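Local coordinates for nitrilotriacetate monooxygenase (Burkholderia pseudomallei, PDB 3SDO), which is an FMN-dependent monooxygenase of the NtaA/SnaA/DszA family, within the bacterial luciferase-like group, that oxidises nitrilotriacetate with molecular oxygen, at the interface of chains A and B. Coordinates in Å, arbitrary orientation; residue numbers count along the deposited sequence, not the author numbering. Chains: chain A/B, Nitrilotriacetate monooxygenase.

The interface of chains A and B. Residues chain A 80, 84, 112, 115-116, 119; chain B 81-82, 84.
B:Ser81 pushes its short side chain into the groove between two helices of chain A, 79-88 and 106-119, where A:Ser84 and A:Ser115 receive it from opposite walls. The patch belongs to a two-fold symmetric interface between copies of one protein, so the same insertion recurs with the chains exchanged; a dimer of luciferase-like subunits packed through helices is the likely assembly. B:Ser81 loses 61 of the 94 Å² hidden here, as the plug of the groove. Its hydroxyl lies between the backbone N and the carbonyl carbon (chi1 53°), a rotation that turns OG away from A:Ser84 and up to the helix 106-119 wall. There it forms a hydrogen bond of 2.6 Å with OG of A:Ser115; the donor is not settled by the oxygen positions. A:Ser115 holds OG anti to its own backbone N (chi1 -179°). B:Ser81 OG points towards that oxygen but meets it from the side, nearly at right angles to the A:Ser115 CB-OG bond.

On the other wall A:Ser84 packs rather than bonds to the plug. Its OG is turned back along its own helix to the carbonyl oxygen O of A:Ile80, 2.7 Å away, with the donor tilted 33° from the carbonyl plane. This internal bond uses the hydroxyl as donor, while CB of A:Ser84 rests 3.8 Å from CA of B:Ser81. The short serine side chains probably let helix 79-87 of chain B come close to both chain A helices. A:Ile80 adds its CG2 methyl against CB of B:Ser81 at 4.0 Å.

Packing is looser toward the groove's margins. A:Ile119 extends its CD1 methyl over the backbone of B:Leu82 and gives up 14 Å² to chain B, whereas B:Leu82 itself loses 5 Å². Beside the A:Ser84 wall, equivalent serines face each other, probably near the two-fold axis, with CB of A:Ser84 4.0 Å from CB of B:Ser84.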
ATOM      1  N   ILE A  80      -0.101   0.955   2.296  1.00 17.24           N
ATOM      2  CA  ILE A  80       0.788  -0.146   1.877  1.00 16.77           C
ATOM      3  C   ILE A  80       1.757   0.355   0.807  1.00 17.07           C
ATOM      4  O   ILE A  80       2.965   0.100   0.901  1.00 16.17           O
ATOM      5  CB  ILE A  80       0.022  -1.370   1.366  1.00 17.87           C
ATOM      6  CG1 ILE A  80      -0.805  -1.984   2.489  1.00 17.14           C
ATOM      7  CG2 ILE A  80       0.986  -2.419   0.721  1.00 16.45           C
ATOM      8  CD1 ILE A  80       0.038  -2.629   3.598  1.00 17.70           C
ATOM      9  N   SER A  84       5.786   0.909   1.555  1.00 15.63           N
ATOM     10  CA  SER A  84       6.646   0.018   0.791  1.00 15.53           C
ATOM     11  C   SER A  84       7.714   0.836   0.044  1.00 15.69           C
ATOM     12  O   SER A  84       8.882   0.472   0.012  1.00 15.27           O
ATOM     13  CB  SER A  84       5.803  -0.809  -0.190  1.00 15.59           C
ATOM     14  OG  SER A  84       4.922  -1.702   0.485  1.00 14.99           O
ATOM     15  N   GLN A 112      -0.317  -8.300   2.135  1.00 17.26           N
ATOM     16  CA  GLN A 112       0.227  -6.983   1.872  1.00 17.22           C
ATOM     17  C   GLN A 112       1.134  -6.556   2.998  1.00 17.02           C
ATOM     18  O   GLN A 112       2.250  -6.111   2.736  1.00 17.33           O
ATOM     19  CB  GLN A 112      -0.872  -5.944   1.573  1.00 17.52           C
ATOM     20  CG  GLN A 112      -1.577  -6.207   0.257  1.00 18.07           C
ATOM     21  CD  GLN A 112      -2.480  -5.074  -0.183  1.00 18.98           C
ATOM     22  OE1 GLN A 112      -3.151  -4.449   0.629  1.00 16.40           O
ATOM     23  NE2 GLN A 112      -2.498  -4.803  -1.484  1.00 18.18           N
ATOM     24  N   SER A 115       4.368  -8.793   2.985  1.00 15.62           N
ATOM     25  CA  SER A 115       5.247  -8.419   1.885  1.00 16.09           C
ATOM     26  C   SER A 115       6.016  -7.151   2.258  1.00 15.59           C
ATOM     27  O   SER A 115       7.230  -7.076   2.061  1.00 15.48           O
ATOM     28  CB  SER A 115       4.434  -8.290   0.581  1.00 15.96           C
ATOM     29  OG  SER A 115       5.213  -7.949  -0.553  1.00 16.43           O
ATOM     30  N   LEU A 116       5.321  -6.159   2.810  1.00 15.84           N
ATOM     31  CA  LEU A 116       6.005  -4.986   3.367  1.00 15.41           C
ATOM     32  C   LEU A 116       7.049  -5.408   4.411  1.00 15.28           C
ATOM     33  O   LEU A 116       8.194  -4.924   4.395  1.00 15.71           O
ATOM     34  CB  LEU A 116       4.989  -3.999   3.971  1.00 15.31           C
ATOM     35  CG  LEU A 116       5.501  -2.826   4.816  1.00 15.24           C
ATOM     36  CD1 LEU A 116       6.311  -1.842   3.920  1.00 12.46           C
ATOM     37  CD2 LEU A 116       4.329  -2.121   5.551  1.00 15.40           C
ATOM     38  N   ILE A 119      10.083  -7.157   2.580  1.00 15.49           N
ATOM     39  CA  ILE A 119      10.854  -6.189   1.803  1.00 15.75           C
ATOM     40  C   ILE A 119      11.688  -5.297   2.720  1.00 15.64           C
ATOM     41  O   ILE A 119      12.845  -4.973   2.403  1.00 15.48           O
ATOM     42  CB  ILE A 119       9.935  -5.312   0.921  1.00 15.02           C
ATOM     43  CG1 ILE A 119       9.353  -6.156  -0.214  1.00 15.69           C
ATOM     44  CG2 ILE A 119      10.742  -4.086   0.367  1.00 16.26           C
ATOM     45  CD1 ILE A 119       8.114  -5.543  -0.938  1.00 14.48           C
TER
ATOM     46  N   SER B  81       2.830  -3.816  -2.888  1.00 16.28           N
ATOM     47  CA  SER B  81       4.009  -3.522  -2.068  1.00 15.79           C
ATOM     48  C   SER B  81       5.289  -3.637  -2.868  1.00 15.51           C
ATOM     49  O   SER B  81       6.133  -2.749  -2.843  1.00 14.59           O
ATOM     50  CB  SER B  81       4.057  -4.417  -0.830  1.00 16.54           C
ATOM     51  OG  SER B  81       3.946  -5.757  -1.176  1.00 16.35           O
ATOM     52  N   LEU B  82       5.419  -4.706  -3.651  1.00 16.09           N
ATOM     53  CA  LEU B  82       6.619  -4.885  -4.460  1.00 15.44           C
ATOM     54  C   LEU B  82       6.777  -3.760  -5.479  1.00 15.92           C
ATOM     55  O   LEU B  82       7.869  -3.194  -5.634  1.00 15.08           O
ATOM     56  CB  LEU B  82       6.579  -6.245  -5.185  1.00 15.56           C
ATOM     57  CG  LEU B  82       7.771  -6.536  -6.083  1.00 15.80           C
ATOM     58  CD1 LEU B  82       9.068  -6.541  -5.279  1.00 15.68           C
ATOM     59  CD2 LEU B  82       7.582  -7.852  -6.859  1.00 15.06           C
ATOM     60  N   SER B  84       5.560  -0.767  -5.527  1.00 15.91           N
ATOM     61  CA  SER B  84       5.759   0.542  -4.904  1.00 15.77           C
ATOM     62  C   SER B  84       7.223   0.714  -4.451  1.00 15.90           C
ATOM     63  O   SER B  84       7.798   1.786  -4.597  1.00 15.48           O
ATOM     64  CB  SER B  84       4.806   0.712  -3.727  1.00 15.51           C
ATOM     65  OG  SER B  84       3.445   0.788  -4.140  1.00 15.11           O
TER